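Long-range contact in aminotransferase (Streptomyces pactum, PDB 4ZM4), which belongs to the class-III aminotransferases, pyridoxal-phosphate-dependent enzymes, and binds P3B in a ligand pocket: residues T124-S129 and P286-G291. The protein carries 1 engineered substitution. Sequence-based numbering, arbitrary orientation.
Sequences TEAVAS and PVAAFG. With P3B ((3E,4R,5R)-4,5-dihydroxy-3-{[(Z)-{3-hydroxy-2-methyl-5-[(phosphonooxy)methyl]pyridin-4(1H)-ylidene}methyl]imino}cyclohex-1-ene-1-carboxylic acid), chain H.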
ATOM      1  N   THR B 124       2.087   3.768  -5.366  1.00 14.52           N
ATOM      2  CA  THR B 124       1.215   4.874  -5.125  1.00 15.44           C
ATOM      3  C   THR B 124       1.645   5.606  -3.845  1.00 16.88           C
ATOM      4  O   THR B 124       1.735   6.851  -3.822  1.00 18.34           O
ATOM      5  CB  THR B 124      -0.261   4.389  -5.070  1.00 15.18           C
ATOM      6  OG1 THR B 124      -0.696   4.040  -6.394  1.00 13.61           O
ATOM      7  CG2 THR B 124      -1.194   5.451  -4.502  1.00 14.91           C
ATOM      8  N   GLU B 125       1.845   4.850  -2.773  1.00 17.23           N
ATOM      9  CA  GLU B 125       2.271   5.431  -1.477  1.00 18.23           C
ATOM     10  C   GLU B 125       3.658   6.073  -1.586  1.00 16.87           C
ATOM     11  O   GLU B 125       3.876   7.175  -1.098  1.00 16.82           O
ATOM     12  CB  GLU B 125       2.289   4.366  -0.357  1.00 17.75           C
ATOM     13  CG  GLU B 125       0.944   3.934   0.164  1.00 17.95           C
ATOM     14  CD  GLU B 125       1.041   2.901   1.288  1.00 18.43           C
ATOM     15  OE1 GLU B 125       2.141   2.329   1.522  1.00 18.10           O
ATOM     16  OE2 GLU B 125       0.008   2.669   1.943  1.00 19.22           O
ATOM     17  N   ALA B 126       4.580   5.361  -2.230  1.00 16.42           N
ATOM     18  CA  ALA B 126       5.942   5.850  -2.380  1.00 16.59           C
ATOM     19  C   ALA B 126       5.994   7.151  -3.171  1.00 17.11           C
ATOM     20  O   ALA B 126       6.706   8.083  -2.781  1.00 18.96           O
ATOM     21  CB  ALA B 126       6.808   4.817  -3.025  1.00 16.37           C
ATOM     22  N   VAL B 127       5.239   7.217  -4.258  1.00 15.96           N
ATOM     23  CA  VAL B 127       5.125   8.452  -5.017  1.00 16.31           C
ATOM     24  C   VAL B 127       4.559   9.593  -4.168  1.00 15.74           C
ATOM     25  O   VAL B 127       5.098  10.725  -4.175  1.00 17.51           O
ATOM     26  CB  VAL B 127       4.245   8.194  -6.291  1.00 15.70           C
ATOM     27  CG1 VAL B 127       3.706   9.489  -6.915  1.00 15.05           C
ATOM     28  CG2 VAL B 127       5.038   7.402  -7.319  1.00 14.58           C
ATOM     29  N   ALA B 128       3.447   9.351  -3.472  1.00 15.38           N
ATOM     30  CA  ALA B 128       2.779  10.469  -2.747  1.00 15.55           C
ATOM     31  C   ALA B 128       3.768  11.082  -1.756  1.00 15.14           C
ATOM     32  O   ALA B 128       3.879  12.292  -1.676  1.00 14.12           O
ATOM     33  CB  ALA B 128       1.493  10.036  -2.045  1.00 14.46           C
ATOM     34  N   SER B 129       4.517  10.234  -1.035  1.00 15.14           N
ATOM     35  CA  SER B 129       5.466  10.767  -0.027  1.00 15.37           C
ATOM     36  C   SER B 129       6.675  11.396  -0.651  1.00 15.89           C
ATOM     37  O   SER B 129       7.140  12.428  -0.151  1.00 18.70           O
ATOM     38  CB  SER B 129       5.842   9.700   0.977  1.00 15.70           C
ATOM     39  OG  SER B 129       4.788   9.498   1.932  1.00 13.78           O
ATOM     40  N   PRO B 286       4.106  -7.174  -1.703  1.00 17.33           N
ATOM     41  CA  PRO B 286       3.764  -5.744  -1.731  1.00 18.57           C
ATOM     42  C   PRO B 286       4.755  -4.861  -0.963  1.00 18.86           C
ATOM     43  O   PRO B 286       4.775  -4.866   0.281  1.00 21.62           O
ATOM     44  CB  PRO B 286       2.367  -5.697  -1.124  1.00 17.56           C
ATOM     45  CG  PRO B 286       1.988  -7.108  -0.881  1.00 18.32           C
ATOM     46  CD  PRO B 286       3.217  -7.928  -0.839  1.00 17.22           C
ATOM     47  N   VAL B 287       5.615  -4.176  -1.711  1.00 18.97           N
ATOM     48  CA  VAL B 287       6.675  -3.341  -1.155  1.00 17.90           C
ATOM     49  C   VAL B 287       7.148  -2.347  -2.194  1.00 16.87           C
ATOM     50  O   VAL B 287       7.109  -2.612  -3.375  1.00 16.14           O
ATOM     51  CB  VAL B 287       7.872  -4.180  -0.644  1.00 19.07           C
ATOM     52  CG1 VAL B 287       8.542  -4.938  -1.773  1.00 21.17           C
ATOM     53  CG2 VAL B 287       8.897  -3.311   0.085  1.00 19.16           C
ATOM     54  N   ALA B 288       7.526  -1.164  -1.720  1.00 17.43           N
ATOM     55  CA  ALA B 288       8.018  -0.090  -2.555  1.00 18.24           C
ATOM     56  C   ALA B 288       8.974   0.751  -1.712  1.00 18.73           C
ATOM     57  O   ALA B 288       9.091   0.545  -0.508  1.00 19.32           O
ATOM     58  CB  ALA B 288       6.873   0.786  -3.031  1.00 19.20           C
ATOM     59  N   ALA B 289       9.678   1.663  -2.359  1.00 18.78           N
ATOM     60  CA  ALA B 289      10.586   2.565  -1.667  1.00 18.80           C
ATOM     61  C   ALA B 289      10.740   3.839  -2.470  1.00 18.10           C
ATOM     62  O   ALA B 289      10.567   3.849  -3.691  1.00 17.77           O
ATOM     63  CB  ALA B 289      11.965   1.897  -1.482  1.00 18.87           C
ATOM     64  N   PHE B 290      11.169   4.887  -1.805  1.00 18.76           N
ATOM     65  CA  PHE B 290      11.690   6.036  -2.525  1.00 19.73           C
ATOM     66  C   PHE B 290      12.937   6.499  -1.823  1.00 20.57           C
ATOM     67  O   PHE B 290      13.067   6.338  -0.611  1.00 22.76           O
ATOM     68  CB  PHE B 290      10.639   7.158  -2.680  1.00 18.53           C
ATOM     69  CG  PHE B 290      10.251   7.799  -1.405  1.00 18.77           C
ATOM     70  CD1 PHE B 290       9.386   7.156  -0.535  1.00 18.63           C
ATOM     71  CD2 PHE B 290      10.736   9.051  -1.068  1.00 18.61           C
ATOM     72  CE1 PHE B 290       9.022   7.754   0.649  1.00 18.91           C
ATOM     73  CE2 PHE B 290      10.375   9.638   0.124  1.00 19.66           C
ATOM     74  CZ  PHE B 290       9.505   8.997   0.973  1.00 18.67           C
ATOM     75  N   GLY B 291      13.865   7.068  -2.577  1.00 20.32           N
ATOM     76  CA  GLY B 291      15.110   7.493  -1.986  1.00 21.05           C
ATOM     77  C   GLY B 291      15.924   8.368  -2.898  1.00 21.10           C
ATOM     78  O   GLY B 291      15.555   8.608  -4.039  1.00 20.36           O
TER
HETATM   79  OAH P3B H 501       0.166   1.669  -6.576  1.00 14.68           O
HETATM   80  PBA P3B H 501       1.058   0.582  -7.309  1.00 15.23           P
HETATM   81  OAI P3B H 501       0.080  -0.148  -8.179  1.00 14.22           O
HETATM   82  OAC P3B H 501       1.748  -0.385  -6.361  1.00 16.44           O
HETATM   83  OAQ P3B H 501       2.081   1.547  -8.214  1.00 14.93           O
HETATM   84  CAM P3B H 501       1.629   2.766  -8.887  1.00 14.96           C
HETATM   85  CAV P3B H 501       2.470   2.963  -9.955  1.00 15.18           C
HETATM   86  CAL P3B H 501       3.452   3.934  -9.815  1.00 13.73           C
HETATM   87  NAP P3B H 501       4.345   4.121 -10.862  1.00 13.84           N
HETATM   88  CAU P3B H 501       4.276   3.358 -12.005  1.00 13.30           C
HETATM   89  CAA P3B H 501       5.140   3.569 -13.047  1.00 13.01           C
HETATM   90  CAW P3B H 501       3.316   2.458 -12.151  1.00 13.23           C
HETATM   91  OAE P3B H 501       3.302   1.745 -13.299  1.00 13.91           O
HETATM   92  CAX P3B H 501       2.392   2.183 -11.141  1.00 16.63           C
HETATM   93  CAJ P3B H 501       1.358   1.201 -11.338  1.00 20.22           C
HETATM   94  NAO P3B H 501       1.140   0.616 -12.564  1.00 24.96           N
HETATM   95  CAT P3B H 501       0.087  -0.231 -12.796  1.00 33.34           C
HETATM   96  CAK P3B H 501      -0.995  -0.478 -11.905  1.00 33.36           C
HETATM   97  CAS P3B H 501      -2.089  -1.282 -12.205  1.00 31.90           C
HETATM   98  CAR P3B H 501      -3.106  -1.544 -11.269  1.00 30.86           C
HETATM   99  OAD P3B H 501      -4.029  -2.344 -11.496  1.00 31.04           O
HETATM  100  OAB P3B H 501      -3.191  -0.952 -10.221  1.00 28.77           O
HETATM  101  CAN P3B H 501      -2.094  -2.074 -13.286  1.00 34.43           C
HETATM  102  CAY P3B H 501      -0.916  -2.009 -14.271  1.00 35.22           C
HETATM  103  OAF P3B H 501      -1.578  -2.085 -15.549  1.00 40.25           O
HETATM  104  CAZ P3B H 501       0.044  -0.759 -14.134  1.00 35.14           C
HETATM  105  OAG P3B H 501       1.384  -0.883 -14.737  1.00 31.64           O
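Ala126 marks the closest backbone approach where the start of a helix lies on a β-strand: its methyl points toward the strand, with CB touching Ala288 CB obliquely at 4.0 Å and resting 3.9 Å from the carbonyl oxygen O of Ala289. Ala126 CA comes within 5.7 Å of Ala289 CA because Ala126 is small and Ala289 turns its methyl from the helix. Side chains alternate along the strand, so Ala288 and Phe290 face the helix. The axes of 124-129 and 288-291 lie 21° apart.

Phe290 suits the ground beyond the alanines, being large and flat enough to reach Ala130 and Leu133 as well. CG takes the crowded position between backbone N and carbonyl carbon (chi1 67°), setting the ring against the helix: CD1 lies 3.6 Å from Ala126 O, approached obliquely, and CZ 3.7 Å from Ser129 CB, with Ser129 C over one face. His307 braces this end twice, meeting the Phe290 ring edge-to-face and hydrogen-bonding through ND1 to Ser129 OG, so serine offers a small packing surface and a buried hydroxyl with a partner.

Thr124, on the helix's first turn, turns away from the strand and grips phosphate oxygen OAH of P3B through OG1 at 2.5 Å, and through backbone N at 3.1 Å in a bent bond (140°). Trp153 N also bonds OG1. The helix dipole probably favours the phosphate's charge; such a helix N-terminus holds the cofactor phosphate in fold-type I PLP enzymes.

Strand 288-292 runs antiparallel to both neighbours, 274-277, whose Val276 touches Ala126, and edge strand 116-120, which leads into helix 123-138; the helix lies along 288-292, with Trp153 of the second subunit against Ser129.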